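Local coordinates for protein N-terminal acetyltransferase B complex subunit MDM20 (Candida albicans, PDB 5K04) that probably serves as the non-catalytic auxiliary subunit of the NatB complex, which acetylates the N-termini of proteins, at residues K127-N130 / R131-Y135; S142-H145 / T146-A150; S115-D118 / N119-K123. All blocks are in the same frame, centred on the assembly; numbering follows the deposited sequence.

Interaction 1. Residues K127-N130 / R131-Y135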
loop_
_atom_site.group_PDB
_atom_site.type_symbol
_atom_site.label_atom_id
_atom_site.label_comp_id
_atom_site.label_asym_id
_atom_site.label_seq_id
_atom_site.Cartn_x
_atom_site.Cartn_y
_atom_site.Cartn_z
ATOM N N LYS A 127 16.886 -17.679 5.599
ATOM C CA LYS A 127 17.932 -18.609 6.021
ATOM C C LYS A 127 18.550 -18.168 7.337
ATOM O O LYS A 127 18.968 -19.009 8.140
ATOM C CB LYS A 127 19.018 -18.728 4.942
ATOM C CG LYS A 127 18.711 -19.762 3.872
ATOM C CD LYS A 127 19.554 -19.577 2.621
ATOM C CE LYS A 127 19.066 -20.496 1.501
ATOM N NZ LYS A 127 19.714 -20.186 0.196
ATOM N N VAL A 128 18.606 -16.852 7.563
ATOM C CA VAL A 128 19.080 -16.315 8.833
ATOM C C VAL A 128 18.036 -16.526 9.928
ATOM O O VAL A 128 18.362 -17.010 11.016
ATOM C CB VAL A 128 19.459 -14.833 8.670
ATOM C CG1 VAL A 128 19.490 -14.141 10.005
ATOM C CG2 VAL A 128 20.821 -14.731 8.009
ATOM N N PHE A 129 16.767 -16.186 9.651
ATOM C CA PHE A 129 15.697 -16.465 10.606
ATOM C C PHE A 129 15.761 -17.913 11.070
ATOM O O PHE A 129 15.743 -18.205 12.270
ATOM C CB PHE A 129 14.323 -16.201 9.977
ATOM C CG PHE A 129 13.917 -14.754 9.932
ATOM C CD1 PHE A 129 14.799 -13.773 9.510
ATOM C CD2 PHE A 129 12.617 -14.383 10.264
ATOM C CE1 PHE A 129 14.407 -12.443 9.448
ATOM C CE2 PHE A 129 12.216 -13.056 10.209
ATOM C CZ PHE A 129 13.116 -12.084 9.799
ATOM N N ASN A 130 15.827 -18.836 10.107
ATOM C CA ASN A 130 15.833 -20.258 10.404
ATOM C C ASN A 130 17.116 -20.665 11.119
ATOM O O ASN A 130 17.093 -21.526 12.005
ATOM C CB ASN A 130 15.658 -21.040 9.102
ATOM C CG ASN A 130 15.883 -22.512 9.280
ATOM O OD1 ASN A 130 17.010 -22.999 9.191
ATOM N ND2 ASN A 130 14.802 -23.239 9.545
ATOM N N ARG A 131 18.239 -20.047 10.754
ATOM C CA ARG A 131 19.477 -20.299 11.475
ATOM C C ARG A 131 19.400 -19.779 12.908
ATOM O O ARG A 131 19.840 -20.455 13.843
ATOM C CB ARG A 131 20.662 -19.675 10.734
ATOM C CG ARG A 131 22.003 -20.000 11.386
ATOM C CD ARG A 131 23.082 -20.304 10.346
ATOM N NE ARG A 131 23.453 -19.131 9.559
ATOM C CZ ARG A 131 23.234 -18.996 8.255
ATOM N NH1 ARG A 131 22.647 -19.968 7.568
ATOM N NH2 ARG A 131 23.609 -17.885 7.639
ATOM N N ILE A 132 18.849 -18.578 13.102
ATOM C CA ILE A 132 18.698 -18.047 14.456
ATOM C C ILE A 132 17.828 -18.973 15.282
ATOM O O ILE A 132 18.170 -19.349 16.410
ATOM C CB ILE A 132 18.100 -16.635 14.424
ATOM C CG1 ILE A 132 19.087 -15.669 13.785
ATOM C CG2 ILE A 132 17.704 -16.202 15.842
ATOM C CD1 ILE A 132 18.469 -14.324 13.445
ATOM N N PHE A 133 16.685 -19.355 14.718
ATOM C CA PHE A 133 15.750 -20.211 15.417
ATOM C C PHE A 133 16.339 -21.590 15.691
ATOM O O PHE A 133 16.001 -22.217 16.701
ATOM C CB PHE A 133 14.463 -20.287 14.598
ATOM C CG PHE A 133 13.755 -18.962 14.475
ATOM C CD1 PHE A 133 14.010 -17.938 15.372
ATOM C CD2 PHE A 133 12.832 -18.737 13.477
ATOM C CE1 PHE A 133 13.356 -16.704 15.269
ATOM C CE2 PHE A 133 12.174 -17.512 13.369
ATOM C CZ PHE A 133 12.446 -16.496 14.263
ATOM N N MET A 134 17.238 -22.064 14.829
ATOM C CA MET A 134 17.897 -23.341 15.080
ATOM C C MET A 134 18.731 -23.285 16.360
ATOM O O MET A 134 18.609 -24.153 17.232
ATOM C CB MET A 134 18.758 -23.737 13.873
ATOM C CG MET A 134 19.421 -25.138 13.973
ATOM S SD MET A 134 20.940 -25.162 14.898
ATOM C CE MET A 134 21.908 -24.229 13.742
ATOM N N TYR A 135 19.597 -22.273 16.482
ATOM C CA TYR A 135 20.377 -22.107 17.710
ATOM C C TYR A 135 19.467 -21.902 18.914
ATOM O O TYR A 135 19.695 -22.468 19.988
ATOM C CB TYR A 135 21.335 -20.924 17.577
ATOM C CG TYR A 135 22.566 -21.201 16.747
ATOM C CD1 TYR A 135 23.598 -21.975 17.251
ATOM C CD2 TYR A 135 22.711 -20.664 15.469
ATOM C CE1 TYR A 135 24.747 -22.226 16.510
ATOM C CE2 TYR A 135 23.863 -20.910 14.714
ATOM C CZ TYR A 135 24.875 -21.698 15.246
ATOM O OH TYR A 135 26.018 -21.967 14.531
#
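R131 begins its turn of helix 126-138 by donating its N to the O of K127 at 2.9 Å. Its CG leaves anti to the backbone N (chi1 -176°), and bends at chi2 and chi3 fold the chain back so that the same K127 O lies over one face of the guanidinium, 3.8 Å from R131 NH1. A long, jointed side chain suits this place because only such a chain can curl back over a carbonyl of the preceding turn. I132 follows, its N meeting the O of V128 at 2.7 Å. I132 CD1 lies 3.6 Å from V128 CG1, the two branched side chains crossing at a slant and making a compact apolar strip that continues onto helix 109-120 through C113 and W116. F133 N bonds to F129 O at 2.9 Å. With F133 CG set beside its own backbone N (chi1 -64°), one face of the ring leans over that same oxygen, off-centre, while F133 CE2 comes 4.2 Å from F129 CB. Flat, bulky rings suit both positions, since F129 and F133 each meet F117 of the preceding helix, F129 edge-to-face. M134 N closes the run on N130 O at 2.9 Å, and N130 ND2 bonds the hydroxyl of S152 on helix 143-157. Helix 126-138 is thus a helix packed between its neighbours, consistent with a TPR-like alpha solenoid.

Interaction 2. Residues S142-H145 / T146-A150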
loop_
_atom_site.group_PDB
_atom_site.type_symbol
_atom_site.label_atom_id
_atom_site.label_comp_id
_atom_site.label_asym_id
_atom_site.label_seq_id
_atom_site.Cartn_x
_atom_site.Cartn_y
_atom_site.Cartn_z
ATOM N N SER A 142 11.688 -24.299 25.027
ATOM C CA SER A 142 10.558 -23.444 24.701
ATOM C C SER A 142 9.756 -24.038 23.559
ATOM O O SER A 142 10.250 -24.166 22.434
ATOM C CB SER A 142 11.026 -22.038 24.346
ATOM O OG SER A 142 9.942 -21.238 23.905
ATOM N N ARG A 143 8.517 -24.403 23.866
ATOM C CA ARG A 143 7.537 -24.744 22.845
ATOM C C ARG A 143 7.404 -23.626 21.809
ATOM O O ARG A 143 7.346 -23.886 20.602
ATOM C CB ARG A 143 6.214 -25.005 23.557
ATOM C CG ARG A 143 5.091 -25.377 22.701
ATOM C CD ARG A 143 3.873 -25.603 23.572
ATOM N NE ARG A 143 2.838 -26.167 22.730
ATOM C CZ ARG A 143 2.673 -27.469 22.532
ATOM N NH1 ARG A 143 3.487 -28.339 23.131
ATOM N NH2 ARG A 143 1.699 -27.896 21.735
ATOM N N LEU A 144 7.364 -22.372 22.272
ATOM C CA LEU A 144 7.284 -21.226 21.371
ATOM C C LEU A 144 8.438 -21.226 20.377
ATOM O O LEU A 144 8.232 -21.031 19.173
ATOM C CB LEU A 144 7.279 -19.929 22.184
ATOM C CG LEU A 144 7.167 -18.648 21.337
ATOM C CD1 LEU A 144 5.908 -18.676 20.491
ATOM C CD2 LEU A 144 7.189 -17.398 22.180
ATOM N N HIS A 145 9.668 -21.450 20.872
ATOM C CA HIS A 145 10.852 -21.432 20.014
ATOM C C HIS A 145 10.836 -22.573 19.009
ATOM O O HIS A 145 11.318 -22.412 17.882
ATOM C CB HIS A 145 12.120 -21.484 20.868
ATOM C CG HIS A 145 12.312 -20.259 21.702
ATOM N ND1 HIS A 145 13.227 -20.188 22.731
ATOM C CD2 HIS A 145 11.689 -19.057 21.665
ATOM C CE1 HIS A 145 13.150 -18.998 23.299
ATOM N NE2 HIS A 145 12.225 -18.294 22.672
ATOM N N THR A 146 10.305 -23.735 19.399
ATOM C CA THR A 146 10.159 -24.821 18.435
ATOM C C THR A 146 9.199 -24.425 17.318
ATOM O O THR A 146 9.432 -24.724 16.137
ATOM C CB THR A 146 9.693 -26.084 19.160
ATOM O OG1 THR A 146 10.625 -26.391 20.202
ATOM C CG2 THR A 146 9.616 -27.250 18.187
ATOM N N LEU A 147 8.129 -23.718 17.676
ATOM C CA LEU A 147 7.172 -23.242 16.686
ATOM C C LEU A 147 7.823 -22.243 15.737
ATOM O O LEU A 147 7.618 -22.308 14.520
ATOM C CB LEU A 147 5.969 -22.611 17.397
ATOM C CG LEU A 147 5.077 -23.614 18.127
ATOM C CD1 LEU A 147 4.268 -22.977 19.250
ATOM C CD2 LEU A 147 4.138 -24.235 17.103
ATOM N N TRP A 148 8.585 -21.290 16.293
ATOM C CA TRP A 148 9.364 -20.346 15.492
ATOM C C TRP A 148 10.186 -21.073 14.437
ATOM O O TRP A 148 10.091 -20.798 13.233
ATOM C CB TRP A 148 10.299 -19.544 16.402
ATOM C CG TRP A 148 9.606 -18.521 17.262
ATOM C CD1 TRP A 148 8.260 -18.338 17.398
ATOM C CD2 TRP A 148 10.234 -17.516 18.086
ATOM N NE1 TRP A 148 8.008 -17.283 18.262
ATOM C CE2 TRP A 148 9.199 -16.760 18.690
ATOM C CE3 TRP A 148 11.565 -17.184 18.365
ATOM C CZ2 TRP A 148 9.456 -15.705 19.571
ATOM C CZ3 TRP A 148 11.825 -16.129 19.241
ATOM C CH2 TRP A 148 10.771 -15.407 19.834
ATOM N N TYR A 149 11.002 -22.017 14.903
ATOM C CA TYR A 149 11.895 -22.769 14.036
ATOM C C TYR A 149 11.112 -23.479 12.937
ATOM O O TYR A 149 11.465 -23.391 11.757
ATOM C CB TYR A 149 12.676 -23.745 14.912
ATOM C CG TYR A 149 13.818 -24.448 14.252
ATOM C CD1 TYR A 149 14.516 -23.853 13.201
ATOM C CD2 TYR A 149 14.216 -25.717 14.684
ATOM C CE1 TYR A 149 15.585 -24.498 12.593
ATOM C CE2 TYR A 149 15.298 -26.377 14.078
ATOM C CZ TYR A 149 15.979 -25.758 13.034
ATOM O OH TYR A 149 17.038 -26.388 12.420
ATOM N N ALA A 150 10.008 -24.140 13.314
ATOM C CA ALA A 150 9.150 -24.846 12.361
ATOM C C ALA A 150 8.524 -23.886 11.361
ATOM O O ALA A 150 8.514 -24.138 10.147
ATOM C CB ALA A 150 8.050 -25.598 13.116
#
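The O of L144 accepts W148 N at 2.9 Å and also sits over a face of the W148 indole. The bond belongs to the N-terminal turns of helix 143-157, in a strand-free protein whose stacked helices are consistent with a TPR-like solenoid. Round the indole, L144 is laid out as a two-pronged support. Its CG runs anti to the backbone N (chi1 -179°), which carries the fork toward the pyrrole side of the tryptophan: L144 CD1 lies 3.4 Å from W148 NE1, and L144 CD2 is 3.8 Å from W148 CZ2. A branched apolar residue suits so broad a partner, while the polar NE1 is satisfied elsewhere, by the carbonyl of F484. The imidazole of H145 runs alongside the indole, pointing the same way. H145 CD2 comes 3.8 Å from W148 CE3, with the two ring planes inclined at 44°. On another flank, L147 CD1 lies 4.3 Å from R143 CG, leaving the guanidinium to form a salt bridge with E187 and to bond L179 O. T146 N bonds to S142 O at 3.1 Å, and its hydroxyl pairs with N137 at the end of the preceding helix. Serine fits the N-cap because its short hydroxyl can reach forward to an amide of the first turn that has no earlier helical carbonyl to bond: S142 OG accepts H145 N at 3.1 Å and lies above one face of the H145 imidazole.

Interaction 3. Residues S115-D118 / N119-K123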
loop_
_atom_site.group_PDB
_atom_site.type_symbol
_atom_site.label_atom_id
_atom_site.label_comp_id
_atom_site.label_asym_id
_atom_site.label_seq_id
_atom_site.Cartn_x
_atom_site.Cartn_y
_atom_site.Cartn_z
ATOM N N SER A 115 18.682 -10.482 19.911
ATOM C CA SER A 115 19.336 -9.315 19.310
ATOM C C SER A 115 19.617 -9.558 17.827
ATOM O O SER A 115 19.289 -8.730 16.972
ATOM C CB SER A 115 20.629 -9.006 20.079
ATOM O OG SER A 115 21.487 -8.130 19.376
ATOM N N TRP A 116 20.237 -10.706 17.519
ATOM C CA TRP A 116 20.442 -11.167 16.150
ATOM C C TRP A 116 19.161 -11.081 15.331
ATOM O O TRP A 116 19.158 -10.593 14.197
ATOM C CB TRP A 116 20.943 -12.612 16.196
ATOM C CG TRP A 116 21.558 -13.106 14.950
ATOM C CD1 TRP A 116 21.738 -12.410 13.788
ATOM C CD2 TRP A 116 22.104 -14.414 14.728
ATOM N NE1 TRP A 116 22.361 -13.205 12.857
ATOM C CE2 TRP A 116 22.589 -14.442 13.407
ATOM C CE3 TRP A 116 22.206 -15.565 15.511
ATOM C CZ2 TRP A 116 23.175 -15.579 12.854
ATOM C CZ3 TRP A 116 22.795 -16.694 14.967
ATOM C CH2 TRP A 116 23.275 -16.694 13.651
ATOM N N PHE A 117 18.060 -11.569 15.897
ATOM C CA PHE A 117 16.800 -11.636 15.170
ATOM C C PHE A 117 16.195 -10.248 14.993
ATOM O O PHE A 117 15.789 -9.876 13.888
ATOM C CB PHE A 117 15.843 -12.576 15.913
ATOM C CG PHE A 117 14.441 -12.584 15.377
ATOM C CD1 PHE A 117 14.175 -12.994 14.075
ATOM C CD2 PHE A 117 13.384 -12.202 16.185
ATOM C CE1 PHE A 117 12.875 -13.000 13.587
ATOM C CE2 PHE A 117 12.084 -12.213 15.708
ATOM C CZ PHE A 117 11.829 -12.613 14.403
ATOM N N ASP A 118 16.142 -9.469 16.080
ATOM C CA ASP A 118 15.578 -8.122 16.022
ATOM C C ASP A 118 16.333 -7.247 15.036
ATOM O O ASP A 118 15.730 -6.438 14.327
ATOM C CB ASP A 118 15.587 -7.488 17.409
ATOM C CG ASP A 118 14.588 -8.137 18.343
ATOM O OD1 ASP A 118 13.854 -9.042 17.889
ATOM O OD2 ASP A 118 14.525 -7.746 19.521
ATOM N N ASN A 119 17.653 -7.403 14.972
ATOM C CA ASN A 119 18.448 -6.639 14.026
ATOM C C ASN A 119 18.338 -7.193 12.614
ATOM O O ASN A 119 18.559 -6.453 11.657
ATOM C CB ASN A 119 19.912 -6.609 14.480
ATOM C CG ASN A 119 20.115 -5.775 15.759
ATOM O OD1 ASN A 119 20.709 -6.232 16.733
ATOM N ND2 ASN A 119 19.617 -4.548 15.746
ATOM N N SER A 120 17.969 -8.468 12.469
ATOM C CA SER A 120 17.925 -9.128 11.173
ATOM C C SER A 120 16.616 -8.910 10.437
ATOM O O SER A 120 16.559 -9.187 9.237
ATOM C CB SER A 120 18.154 -10.645 11.316
ATOM O OG SER A 120 19.498 -10.940 11.668
ATOM N N ILE A 121 15.572 -8.435 11.119
ATOM C CA ILE A 121 14.238 -8.437 10.523
ATOM C C ILE A 121 14.214 -7.592 9.252
ATOM O O ILE A 121 13.737 -8.039 8.202
ATOM C CB ILE A 121 13.197 -7.978 11.555
ATOM C CG1 ILE A 121 13.055 -9.077 12.618
ATOM C CG2 ILE A 121 11.857 -7.671 10.872
ATOM C CD1 ILE A 121 12.007 -8.840 13.678
ATOM N N GLU A 122 14.773 -6.375 9.324
ATOM C CA GLU A 122 14.875 -5.484 8.169
ATOM C C GLU A 122 15.452 -6.178 6.938
ATOM O O GLU A 122 15.117 -5.813 5.806
ATOM C CB GLU A 122 15.745 -4.270 8.532
ATOM C CG GLU A 122 15.204 -3.382 9.670
ATOM C CD GLU A 122 15.669 -3.820 11.059
ATOM O OE1 GLU A 122 15.901 -5.032 11.270
ATOM O OE2 GLU A 122 15.806 -2.940 11.942
ATOM N N LYS A 123 16.318 -7.165 7.137
ATOM C CA LYS A 123 16.941 -7.941 6.066
ATOM C C LYS A 123 16.271 -9.303 6.050
ATOM O O LYS A 123 16.618 -10.187 6.837
ATOM C CB LYS A 123 18.446 -8.078 6.283
ATOM C CG LYS A 123 19.215 -6.780 6.217
ATOM C CD LYS A 123 20.709 -7.000 6.435
ATOM C CE LYS A 123 21.465 -5.723 6.125
ATOM N NZ LYS A 123 22.922 -5.855 6.321
#
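I121 folds back over F117, four residues earlier. I121 CB stays 4.0 Å from F117 O. I121 CG1, placed beside the residue's own backbone N (chi1 -70°), comes closer, 3.1 Å from F117 O. I121 CG1 also lies above the ring plane, 4.0 Å from F117 CE1. At the tip, I121 CD1 settles over one face of the phenyl ring, 3.8 Å from F117 CZ and only 22° off the ring normal as seen from the centroid, a CH-pi contact. A slim, unbranched end lets isoleucine reach this face, while its flank packs on I480 and I481 of helix 456-485.

S120, next to it, turns its hydroxyl back to the carbonyl of W116: S120 OG donates to W116 O at 2.6 Å, a bond that a small side chain beside its own backbone can make. The N of S120 bonds F117 O at 3.0 Å and W116 O only weakly, so the backbone here departs from the regular i to i-4 pattern that N119 N still keeps with S115 O at 2.9 Å. The hydroxyl of S115 points elsewhere, to E79. Beyond, K123 N closes a type I beta turn on S120 O at 2.9 Å. A serine hydroxyl bonding the carbonyl of W116, followed by a tight turn, forms the link between two successive helices, 109-120 and 126-138, consistent with a TPR-like alpha solenoid.

In the fold
Three successive helices carry these contacts: interaction 3 on helix 109-120, then interaction 1 on helix 126-138, then interaction 2 on helix 143-157. All lie on the same side of the chain's centre. Interaction 1 is the middle layer, its centre about 11 Å from the centre of each of the others and in direct touch with both: I132 packs on W116, and M134 and F133 pack on Y149 and W148. Interactions 2 and 3 are about 17 Å apart by centres and do not touch. The local contacts lie within single helices, while F117, F129, F133 and W148 link the three, which probably helps to set the N-terminal part of the auxiliary subunit's scaffold.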